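Local coordinates for surface layer protein (Geobacillus stearothermophilus, PDB 4UJ7), which binds calcium ions and probably self-assembles with copies of itself into the crystalline surface layer of the bacterial cell envelope, at residues P13-A19 with K36-Q42; E59-V65 with V77-A83. All blocks are in the same frame, centred on the assembly; numbering follows the deposited sequence. Where two conformers were deposited one is given.

Contact 1 of 2, residues P13-A19 with K36-Q42; sequences PVLETIA and KVTLKDQ
Lys40 O is gripped by two successive backbone amides of the facing strand: Glu16 N, at 2.8 Å from Lys40 O, comes in the carbonyl plane, and Thr17 N approaches tilted from it. Two residues opposite one make a classic beta bulge. From Thr17 onward the pairing is regular and antiparallel: Lys40 N returns a bond to Thr17 O, and Ala19 with Thr38 is the next hydrogen-bonded pair. At the other end Val14 N meets a lone pair of Gln42 OE1 at 2.9 Å, an almost straight bond (168°). The Gln42 chain, bent at chi2 (-92°), brings its amide back over Val14; Gln42 NE2 donates to Asn12 O. A water bridges Thr17 OG1 and Asp41 O, donating to the latter. On the inner face Ile18 and Leu39 run side by side, and Ile18 CG2 lies 3.7 Å from Val37 CG1 and 3.9 Å from Leu39 CD2. Leu15 CD1 reaches under the bulge to Leu39 CB, 3.8 Å away. Ile91 and Val98 of the second sheet close over Ile18. Outside, the extended Lys40 chain passes Ala19 CB. This is an edge strand, bulged at Glu16 and Thr17, joined to its neighbour in the immunoglobulin-like beta-sandwich of a BIG2 domain.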
loop_
_atom_site.group_PDB
_atom_site.type_symbol
_atom_site.label_atom_id
_atom_site.label_comp_id
_atom_site.label_asym_id
_atom_site.label_seq_id
_atom_site.Cartn_x
_atom_site.Cartn_y
_atom_site.Cartn_z
ATOM N N PRO A 13 -10.806 25.998 -6.876
ATOM C CA PRO A 13 -9.788 25.107 -6.301
ATOM C C PRO A 13 -8.478 25.103 -7.076
ATOM O O PRO A 13 -8.482 25.057 -8.304
ATOM C CB PRO A 13 -10.452 23.720 -6.361
ATOM C CG PRO A 13 -11.918 24.010 -6.392
ATOM C CD PRO A 13 -12.034 25.254 -7.224
ATOM N N VAL A 14 -7.376 25.166 -6.329
ATOM C CA VAL A 14 -6.022 25.114 -6.864
ATOM C C VAL A 14 -5.241 24.086 -6.030
ATOM O O VAL A 14 -5.578 23.868 -4.875
ATOM C CB VAL A 14 -5.365 26.523 -6.779
ATOM C CG1 VAL A 14 -5.139 26.959 -5.333
ATOM C CG2 VAL A 14 -4.070 26.585 -7.570
ATOM N N LEU A 15 -4.211 23.452 -6.594
ATOM C CA LEU A 15 -3.360 22.578 -5.754
ATOM C C LEU A 15 -2.697 23.345 -4.604
ATOM O O LEU A 15 -2.034 24.352 -4.848
ATOM C CB LEU A 15 -2.277 21.879 -6.588
ATOM C CG LEU A 15 -1.343 20.933 -5.810
ATOM C CD1 LEU A 15 -2.095 19.729 -5.240
ATOM C CD2 LEU A 15 -0.179 20.459 -6.675
ATOM N N GLU A 16 -2.876 22.869 -3.370
ATOM C CA GLU A 16 -2.292 23.489 -2.175
ATOM C C GLU A 16 -1.244 22.612 -1.463
ATOM O O GLU A 16 -0.198 23.110 -1.037
ATOM C CB GLU A 16 -3.419 23.862 -1.206
ATOM C CG GLU A 16 -2.964 24.600 0.055
ATOM C CD GLU A 16 -2.903 26.105 -0.123
ATOM O OE1 GLU A 16 -3.240 26.600 -1.218
ATOM O OE2 GLU A 16 -2.532 26.805 0.849
ATOM N N THR A 17 -1.531 21.311 -1.328
ATOM C CA THR A 17 -0.729 20.397 -0.511
ATOM C C THR A 17 -0.567 19.093 -1.314
ATOM O O THR A 17 -1.569 18.559 -1.817
ATOM C CB THR A 17 -1.449 20.092 0.835
ATOM O OG1 THR A 17 -1.659 21.316 1.565
ATOM C CG2 THR A 17 -0.651 19.125 1.726
ATOM N N ILE A 18 0.673 18.609 -1.427
ATOM C CA ILE A 18 0.932 17.220 -1.849
ATOM C C ILE A 18 1.031 16.409 -0.569
ATOM O O ILE A 18 2.124 16.263 -0.014
ATOM C CB ILE A 18 2.215 17.066 -2.693
ATOM C CG1 ILE A 18 2.146 18.000 -3.900
ATOM C CG2 ILE A 18 2.423 15.611 -3.170
ATOM C CD1 ILE A 18 3.433 18.069 -4.703
ATOM N N ALA A 19 -0.104 15.897 -0.098
ATOM C CA ALA A 19 -0.127 15.134 1.140
ATOM C C ALA A 19 0.538 13.759 0.970
ATOM O O ALA A 19 0.457 13.154 -0.102
ATOM C CB ALA A 19 -1.557 14.986 1.651
ATOM N N LYS A 36 1.819 6.596 0.079
ATOM C CA LYS A 36 0.738 7.196 -0.678
ATOM C C LYS A 36 0.792 8.694 -0.722
ATOM O O LYS A 36 1.120 9.339 0.272
ATOM C CB LYS A 36 -0.610 6.753 -0.132
ATOM C CG LYS A 36 -0.928 5.317 -0.515
ATOM C CD LYS A 36 -2.212 4.863 0.139
ATOM C CE LYS A 36 -2.577 3.480 -0.368
ATOM N NZ LYS A 36 -3.675 2.946 0.473
ATOM N N VAL A 37 0.472 9.214 -1.894
ATOM C CA VAL A 37 0.359 10.648 -2.129
ATOM C C VAL A 37 -1.107 10.962 -2.378
ATOM O O VAL A 37 -1.790 10.233 -3.106
ATOM C CB VAL A 37 1.190 11.046 -3.378
ATOM C CG1 VAL A 37 0.734 12.386 -3.954
ATOM C CG2 VAL A 37 2.661 11.041 -3.023
ATOM N N THR A 38 -1.584 12.055 -1.783
ATOM C CA THR A 38 -2.922 12.579 -2.096
ATOM C C THR A 38 -2.845 14.084 -2.338
ATOM O O THR A 38 -2.436 14.838 -1.466
ATOM C CB THR A 38 -3.976 12.302 -1.002
ATOM O OG1 THR A 38 -3.963 10.920 -0.624
ATOM C CG2 THR A 38 -5.375 12.636 -1.522
ATOM N N LEU A 39 -3.234 14.500 -3.537
ATOM C CA LEU A 39 -3.196 15.919 -3.913
ATOM C C LEU A 39 -4.417 16.615 -3.363
ATOM O O LEU A 39 -5.518 16.118 -3.537
ATOM C CB LEU A 39 -3.166 16.080 -5.443
ATOM C CG LEU A 39 -2.008 15.430 -6.212
ATOM C CD1 LEU A 39 -2.057 15.805 -7.682
ATOM C CD2 LEU A 39 -0.652 15.784 -5.633
ATOM N N LYS A 40 -4.223 17.740 -2.669
ATOM C CA LYS A 40 -5.330 18.450 -2.032
ATOM C C LYS A 40 -5.384 19.928 -2.403
ATOM O O LYS A 40 -4.363 20.576 -2.575
ATOM C CB LYS A 40 -5.299 18.266 -0.502
ATOM C CG LYS A 40 -5.541 16.824 -0.064
ATOM C CD LYS A 40 -5.402 16.630 1.437
ATOM C CE LYS A 40 -5.613 15.170 1.803
ATOM N NZ LYS A 40 -5.559 14.933 3.279
ATOM N N ASP A 41 -6.597 20.447 -2.525
ATOM C CA ASP A 41 -6.782 21.877 -2.744
ATOM C C ASP A 41 -6.715 22.664 -1.435
ATOM O O ASP A 41 -6.449 22.097 -0.373
ATOM C CB ASP A 41 -8.053 22.186 -3.555
ATOM C CG ASP A 41 -9.351 21.844 -2.823
ATOM O OD1 ASP A 41 -9.392 21.746 -1.580
ATOM O OD2 ASP A 41 -10.361 21.663 -3.530
ATOM N N GLN A 42 -6.958 23.972 -1.532
ATOM C CA GLN A 42 -6.827 24.866 -0.368
ATOM C C GLN A 42 -7.909 24.625 0.689
ATOM O O GLN A 42 -7.793 25.081 1.829
ATOM C CB GLN A 42 -6.771 26.345 -0.802
ATOM C CG GLN A 42 -8.047 26.922 -1.414
ATOM C CD GLN A 42 -8.108 26.816 -2.933
ATOM O OE1 GLN A 42 -7.950 25.737 -3.507
ATOM N NE2 GLN A 42 -8.353 27.946 -3.594
HETATM O O HOH W 1 -4.542 21.774 1.676
#

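Contact 2 of 2, residues E59-V65 with V77-A83; sequences ETATVSV and VTVNGVA
Thr62 holds OG1 between its backbone N and carbonyl carbon (chi1 60°), while Asn80 turns CG anti to its own carbonyl carbon (chi1 -54°), and the two polar groups meet across the strands. Asn80 ND2 donates to Thr62 OG1 at 3.2 Å, a bent bond (147°) with the hydroxyl tilted a little out of the amide plane; Asn80 CB sits almost as near, 3.3 Å from Thr62 OG1. The backbones pair here as well, Asn80 N lying 2.8 Å from Thr62 O. Replacing Asn80 by an alanine would probably leave Thr62 OG1 without this donor and free the hydroxyl to turn. The strands form an antiparallel beta hairpin at the edge of one sheet of the BIG2 immunoglobulin-like sandwich, Ser64 with Thr78 making the next hydrogen-bonded pair. On the inward face Val63 CG2 presses on Val77 CG1 at 3.4 Å, tighter than usual for two methyl groups, and Ala61 CB lies 4.0 Å from Val79 CG1. Val53, Ile89 and Val102 of the opposing sheet pack against these side chains. Beyond Gly81 the chain bends, and Thr60 O accepts both Val82 N and Ala83 N from the same face of its plane, at 2.9 Å from Val82 N. The methyl Val82 CG2 lies 4.2 Å from Thr62 CG2.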
loop_
_atom_site.group_PDB
_atom_site.type_symbol
_atom_site.label_atom_id
_atom_site.label_comp_id
_atom_site.label_asym_id
_atom_site.label_seq_id
_atom_site.Cartn_x
_atom_site.Cartn_y
_atom_site.Cartn_z
ATOM N N GLU A 59 21.843 5.876 -7.418
ATOM C CA GLU A 59 22.731 4.799 -6.982
ATOM C C GLU A 59 22.359 4.287 -5.584
ATOM O O GLU A 59 22.694 3.157 -5.234
ATOM C CB GLU A 59 24.216 5.199 -7.057
ATOM C CG GLU A 59 24.706 6.114 -5.944
ATOM C CD GLU A 59 24.597 7.586 -6.295
ATOM O OE1 GLU A 59 23.730 7.952 -7.119
ATOM O OE2 GLU A 59 25.383 8.386 -5.744
ATOM N N THR A 60 21.648 5.121 -4.812
ATOM C CA THR A 60 21.167 4.774 -3.470
ATOM C C THR A 60 19.762 4.170 -3.518
ATOM O O THR A 60 19.536 3.097 -2.965
ATOM C CB THR A 60 21.203 5.992 -2.524
ATOM O OG1 THR A 60 22.556 6.465 -2.420
ATOM C CG2 THR A 60 20.696 5.617 -1.123
ATOM N N ALA A 61 18.840 4.864 -4.189
ATOM C CA ALA A 61 17.451 4.399 -4.309
ATOM C C ALA A 61 16.845 4.869 -5.617
ATOM O O ALA A 61 17.118 5.973 -6.066
ATOM C CB ALA A 61 16.593 4.918 -3.149
ATOM N N THR A 62 16.004 4.027 -6.208
ATOM C CA THR A 62 15.198 4.445 -7.356
ATOM C C THR A 62 13.722 4.536 -6.992
ATOM O O THR A 62 13.299 4.023 -5.944
ATOM C CB THR A 62 15.363 3.516 -8.570
ATOM O OG1 THR A 62 14.971 2.195 -8.210
ATOM C CG2 THR A 62 16.817 3.491 -9.037
ATOM N N VAL A 63 12.942 5.178 -7.853
ATOM C CA VAL A 63 11.560 5.491 -7.508
ATOM C C VAL A 63 10.636 5.424 -8.720
ATOM O O VAL A 63 11.058 5.683 -9.858
ATOM C CB VAL A 63 11.472 6.871 -6.816
ATOM C CG1 VAL A 63 11.776 8.006 -7.791
ATOM C CG2 VAL A 63 10.116 7.066 -6.147
ATOM N N SER A 64 9.379 5.048 -8.480
ATOM C CA SER A 64 8.373 5.064 -9.522
ATOM C C SER A 64 7.031 5.429 -8.907
ATOM O O SER A 64 6.896 5.460 -7.680
ATOM C CB SER A 64 8.295 3.704 -10.216
ATOM O OG SER A 64 7.916 2.697 -9.289
ATOM N N VAL A 65 6.062 5.758 -9.748
ATOM C CA VAL A 65 4.745 6.190 -9.273
ATOM C C VAL A 65 3.635 5.519 -10.063
ATOM O O VAL A 65 3.733 5.329 -11.293
ATOM C CB VAL A 65 4.618 7.743 -9.274
ATOM C CG1 VAL A 65 4.833 8.349 -10.661
ATOM C CG2 VAL A 65 3.281 8.200 -8.703
ATOM N N VAL A 77 3.590 5.692 -4.459
ATOM C CA VAL A 77 5.013 5.840 -4.815
ATOM C C VAL A 77 5.757 4.612 -4.308
ATOM O O VAL A 77 5.586 4.188 -3.153
ATOM C CB VAL A 77 5.617 7.128 -4.206
ATOM C CG1 VAL A 77 7.115 7.203 -4.472
ATOM C CG2 VAL A 77 4.896 8.365 -4.717
ATOM N N THR A 78 6.587 4.023 -5.170
ATOM C CA THR A 78 7.421 2.867 -4.800
ATOM C C THR A 78 8.883 3.256 -4.780
ATOM O O THR A 78 9.378 3.847 -5.741
ATOM C CB THR A 78 7.212 1.701 -5.791
ATOM O OG1 THR A 78 5.859 1.265 -5.681
ATOM C CG2 THR A 78 8.155 0.531 -5.475
ATOM N N VAL A 79 9.575 2.938 -3.686
ATOM C CA VAL A 79 10.999 3.215 -3.536
ATOM C C VAL A 79 11.778 1.898 -3.470
ATOM O O VAL A 79 11.460 1.013 -2.677
ATOM C CB VAL A 79 11.287 4.089 -2.273
ATOM C CG1 VAL A 79 12.788 4.318 -2.077
ATOM C CG2 VAL A 79 10.504 5.405 -2.313
ATOM N N ASN A 80 12.798 1.767 -4.326
ATOM C CA ASN A 80 13.645 0.581 -4.383
ATOM C C ASN A 80 14.998 0.870 -3.758
ATOM O O ASN A 80 15.705 1.786 -4.199
ATOM C CB ASN A 80 13.817 0.155 -5.851
ATOM C CG ASN A 80 12.479 -0.032 -6.567
ATOM O OD1 ASN A 80 11.731 -0.963 -6.260
ATOM N ND2 ASN A 80 12.174 0.850 -7.530
ATOM N N GLY A 81 15.341 0.123 -2.708
ATOM C CA GLY A 81 16.642 0.268 -2.038
ATOM C C GLY A 81 17.730 -0.412 -2.852
ATOM O O GLY A 81 17.736 -1.635 -2.992
ATOM N N VAL A 82 18.615 0.398 -3.434
ATOM C CA VAL A 82 19.671 -0.111 -4.335
ATOM C C VAL A 82 21.011 -0.306 -3.613
ATOM O O VAL A 82 21.630 -1.365 -3.746
ATOM C CB VAL A 82 19.832 0.800 -5.579
ATOM C CG1 VAL A 82 21.042 0.387 -6.416
ATOM C CG2 VAL A 82 18.560 0.775 -6.427
ATOM N N ALA A 83 21.449 0.705 -2.868
ATOM C CA ALA A 83 22.688 0.620 -2.071
ATOM C C ALA A 83 22.591 1.419 -0.775
ATOM O O ALA A 83 21.894 2.432 -0.708
ATOM C CB ALA A 83 23.883 1.092 -2.893
#

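Contact 1 and contact 2 occupy the two flanks of one four-stranded antiparallel sheet, ordered 15-20, 32-41, 74-81, 61-65, and their centres are about 23 Å apart. Strands 32-41 and 74-81 are neighbours in its middle, and the contacts touch there through Val37 CG2 and Val77 CG2, 3.9 Å apart. Along the chain they come in series: contact 1 is complete before residues 59-65 begin contact 2. Both therefore fasten an outer strand onto the central pair and line the same sandwich interior within the first BIG2 domain of this two-domain piece. The calcium ions belong to the second domain, although Lys36 NZ, at the end of segment 36-42, hydrogen-bonds Asp119 O, and Asp119 is one of the calcium ligands.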